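Local coordinates for protein HTH-type transcriptional repressor Rv2887 (Mycobacterium tuberculosis, PDB 5HSM) that represses transcription of a methyltransferase gene and several others by binding promoter DNA as a homodimer, and also binds salicylate and para-aminosalicylic acid, at residues Phe59-Met64 and Ala74-His79. Numbering follows the deposited sequence.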
ATOM      1  N   PHE A  59      -2.721   7.795  13.427  1.00 26.36           N
ATOM      2  CA  PHE A  59      -1.878   6.889  14.191  1.00 25.00           C
ATOM      3  C   PHE A  59      -0.461   6.792  13.611  1.00 27.91           C
ATOM      4  O   PHE A  59       0.518   6.826  14.349  1.00 26.63           O
ATOM      5  CB  PHE A  59      -2.479   5.494  14.260  1.00 27.09           C
ATOM      6  CG  PHE A  59      -1.539   4.493  14.841  1.00 26.54           C
ATOM      7  CD1 PHE A  59      -1.125   4.606  16.163  1.00 33.75           C
ATOM      8  CD2 PHE A  59      -1.031   3.469  14.067  1.00 26.89           C
ATOM      9  CE1 PHE A  59      -0.227   3.693  16.701  1.00 33.54           C
ATOM     10  CE2 PHE A  59      -0.138   2.553  14.592  1.00 31.19           C
ATOM     11  CZ  PHE A  59       0.260   2.661  15.915  1.00 38.23           C
ATOM     12  N   VAL A  60      -0.354   6.662  12.296  1.00 25.44           N
ATOM     13  CA  VAL A  60       0.965   6.587  11.655  1.00 26.81           C
ATOM     14  C   VAL A  60       1.817   7.830  11.988  1.00 27.84           C
ATOM     15  O   VAL A  60       2.994   7.714  12.388  1.00 28.10           O
ATOM     16  CB  VAL A  60       0.813   6.407  10.136  1.00 24.39           C
ATOM     17  CG1 VAL A  60       2.151   6.553   9.430  1.00 31.76           C
ATOM     18  CG2 VAL A  60       0.208   5.023   9.834  1.00 25.10           C
ATOM     19  N   CYS A  61       1.214   9.012  11.865  1.00 26.76           N
ATOM     20  CA  CYS A  61       1.889  10.259  12.238  1.00 24.76           C
ATOM     21  C   CYS A  61       2.321  10.272  13.711  1.00 28.58           C
ATOM     22  O   CYS A  61       3.478  10.554  14.036  1.00 25.42           O
ATOM     23  CB  CYS A  61       0.978  11.458  11.960  1.00 27.29           C
ATOM     24  SG  CYS A  61       1.659  13.064  12.451  1.00 32.01           S
ATOM     25  N   LEU A  62       1.369   9.985  14.596  1.00 26.83           N
ATOM     26  CA  LEU A  62       1.631   9.860  16.031  1.00 26.47           C
ATOM     27  C   LEU A  62       2.826   8.943  16.348  1.00 35.20           C
ATOM     28  O   LEU A  62       3.715   9.296  17.128  1.00 30.51           O
ATOM     29  CB  LEU A  62       0.361   9.340  16.719  1.00 29.23           C
ATOM     30  CG  LEU A  62       0.169   9.481  18.227  1.00 42.10           C
ATOM     31  CD1 LEU A  62       0.152  10.946  18.629  1.00 38.24           C
ATOM     32  CD2 LEU A  62      -1.131   8.803  18.632  1.00 35.57           C
ATOM     33  N   ARG A  63       2.849   7.768  15.730  1.00 28.10           N
ATOM     34  CA  ARG A  63       3.902   6.800  15.980  1.00 36.50           C
ATOM     35  C   ARG A  63       5.257   7.319  15.484  1.00 32.64           C
ATOM     36  O   ARG A  63       6.290   7.178  16.168  1.00 28.07           O
ATOM     37  CB  ARG A  63       3.558   5.462  15.314  1.00 32.43           C
ATOM     38  CG  ARG A  63       4.591   4.389  15.560  1.00 51.15           C
ATOM     39  CD  ARG A  63       3.962   3.020  15.616  1.00 53.47           C
ATOM     40  NE  ARG A  63       4.922   2.000  16.029  1.00 55.65           N
ATOM     41  CZ  ARG A  63       5.316   1.803  17.287  1.00 65.60           C
ATOM     42  NH1 ARG A  63       4.841   2.559  18.273  1.00 57.67           N
ATOM     43  NH2 ARG A  63       6.190   0.844  17.563  1.00 63.89           N
ATOM     44  N   MET A  64       5.246   7.938  14.305  1.00 30.87           N
ATOM     45  CA  MET A  64       6.471   8.510  13.745  1.00 30.71           C
ATOM     46  C   MET A  64       7.056   9.588  14.663  1.00 38.63           C
ATOM     47  O   MET A  64       8.270   9.646  14.893  1.00 32.37           O
ATOM     48  CB  MET A  64       6.208   9.096  12.360  1.00 30.38           C
ATOM     49  CG  MET A  64       6.058   8.057  11.274  1.00 30.62           C
ATOM     50  SD  MET A  64       6.113   8.784   9.629  1.00 37.77           S
ATOM     51  CE  MET A  64       4.620   9.759   9.619  1.00 32.56           C
ATOM     52  N   ALA A  74       6.862  18.098   6.425  1.00 40.11           N
ATOM     53  CA  ALA A  74       7.332  17.606   5.136  1.00 42.41           C
ATOM     54  C   ALA A  74       8.048  16.278   5.322  1.00 37.22           C
ATOM     55  O   ALA A  74       7.879  15.335   4.545  1.00 38.78           O
ATOM     56  CB  ALA A  74       8.257  18.619   4.476  1.00 56.74           C
ATOM     57  N   GLU A  75       8.856  16.211   6.368  1.00 31.58           N
ATOM     58  CA  GLU A  75       9.593  14.990   6.668  1.00 38.26           C
ATOM     59  C   GLU A  75       8.661  13.815   6.915  1.00 33.26           C
ATOM     60  O   GLU A  75       8.853  12.703   6.390  1.00 42.27           O
ATOM     61  CB  GLU A  75      10.514  15.215   7.883  1.00 37.73           C
ATOM     62  CG  GLU A  75      11.627  16.201   7.534  1.00 50.33           C
ATOM     63  CD  GLU A  75      12.342  16.837   8.699  1.00 56.65           C
ATOM     64  OE1 GLU A  75      13.120  17.775   8.425  1.00 67.38           O
ATOM     65  OE2 GLU A  75      12.167  16.395   9.850  1.00 53.82           O
ATOM     66  N   LEU A  76       7.678  14.064   7.770  1.00 32.50           N
ATOM     67  CA  LEU A  76       6.650  13.090   8.091  1.00 33.06           C
ATOM     68  C   LEU A  76       5.904  12.641   6.839  1.00 33.59           C
ATOM     69  O   LEU A  76       5.629  11.455   6.660  1.00 31.92           O
ATOM     70  CB  LEU A  76       5.663  13.693   9.100  1.00 34.80           C
ATOM     71  CG  LEU A  76       6.223  13.969  10.494  1.00 36.13           C
ATOM     72  CD1 LEU A  76       5.325  14.971  11.203  1.00 25.80           C
ATOM     73  CD2 LEU A  76       6.301  12.666  11.278  1.00 29.87           C
ATOM     74  N   ALA A  77       5.576  13.605   5.984  1.00 33.37           N
ATOM     75  CA  ALA A  77       4.816  13.341   4.769  1.00 32.06           C
ATOM     76  C   ALA A  77       5.612  12.468   3.808  1.00 38.33           C
ATOM     77  O   ALA A  77       5.038  11.604   3.134  1.00 40.98           O
ATOM     78  CB  ALA A  77       4.416  14.652   4.092  1.00 35.69           C
ATOM     79  N   ARG A  78       6.925  12.697   3.743  1.00 40.53           N
ATOM     80  CA  ARG A  78       7.797  11.887   2.893  1.00 46.85           C
ATOM     81  C   ARG A  78       7.944  10.480   3.455  1.00 50.07           C
ATOM     82  O   ARG A  78       7.873   9.512   2.707  1.00 46.22           O
ATOM     83  CB  ARG A  78       9.171  12.544   2.701  1.00 55.07           C
ATOM     84  CG  ARG A  78       9.129  13.735   1.759  1.00 72.28           C
ATOM     85  CD  ARG A  78      10.534  14.147   1.373  1.00 79.00           C
ATOM     86  NE  ARG A  78      10.846  15.522   1.731  1.00 77.98           N
ATOM     87  CZ  ARG A  78      11.897  15.889   2.447  1.00 81.71           C
ATOM     88  NH1 ARG A  78      12.740  14.987   2.904  1.00 83.02           N
ATOM     89  NH2 ARG A  78      12.104  17.163   2.711  1.00 92.19           N
ATOM     90  N   HIS A  79       8.081  10.353   4.772  1.00 47.89           N
ATOM     91  CA  HIS A  79       8.221   9.024   5.360  1.00 43.89           C
ATOM     92  C   HIS A  79       6.929   8.212   5.258  1.00 46.35           C
ATOM     93  O   HIS A  79       6.966   6.985   5.141  1.00 46.30           O
ATOM     94  CB  HIS A  79       8.666   9.132   6.818  1.00 55.35           C
ATOM     95  CG  HIS A  79      10.025   9.732   6.988  1.00 61.29           C
ATOM     96  ND1 HIS A  79      10.588   9.962   8.227  1.00 57.94           N
ATOM     97  CD2 HIS A  79      10.942  10.144   6.080  1.00 71.54           C
ATOM     98  CE1 HIS A  79      11.787  10.491   8.074  1.00 60.73           C
ATOM     99  NE2 HIS A  79      12.027  10.615   6.780  1.00 57.71           N
TER
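M64 and L76 lie alongside each other and carry most of this contact, their side chains running in opposite directions from helices whose segment axes come within 10.6 Å of each other at closest approach. The CD2 methyl of L76 reaches the root of the methionine, 3.7 Å from M64 CB, while the methionine in turn reaches back to the leucine's backbone. This return path depends on the last torsion: the M64 chain is extended at chi2 and then bends at chi3 (-66°), which turns the methyl CE back over L76. There CE sits 3.7 Å from L76 CD2 and 3.6 Å from the carbonyl oxygen L76 O, so it touches both the branch and the main chain of one residue. The sulfur meets the next turn of the helix, with M64 SD 3.8 Å from H79 CB. H79 contributes only this CB, because its imidazole turns aside from M64, with E75 O of the preceding turn above one ring face, near the rim. The other leucine branch, CD1, faces C61, whose SG makes a looser apolar contact with L76 CD1 at 4.3 Å. The two helix segments run at 117° to each other, in the winged helix-turn-helix region of this MarR-family repressor. C61 and A77 both pack on M87 of helix 84-96, while F59 and L62 join helix 56-67 to helix 118-139.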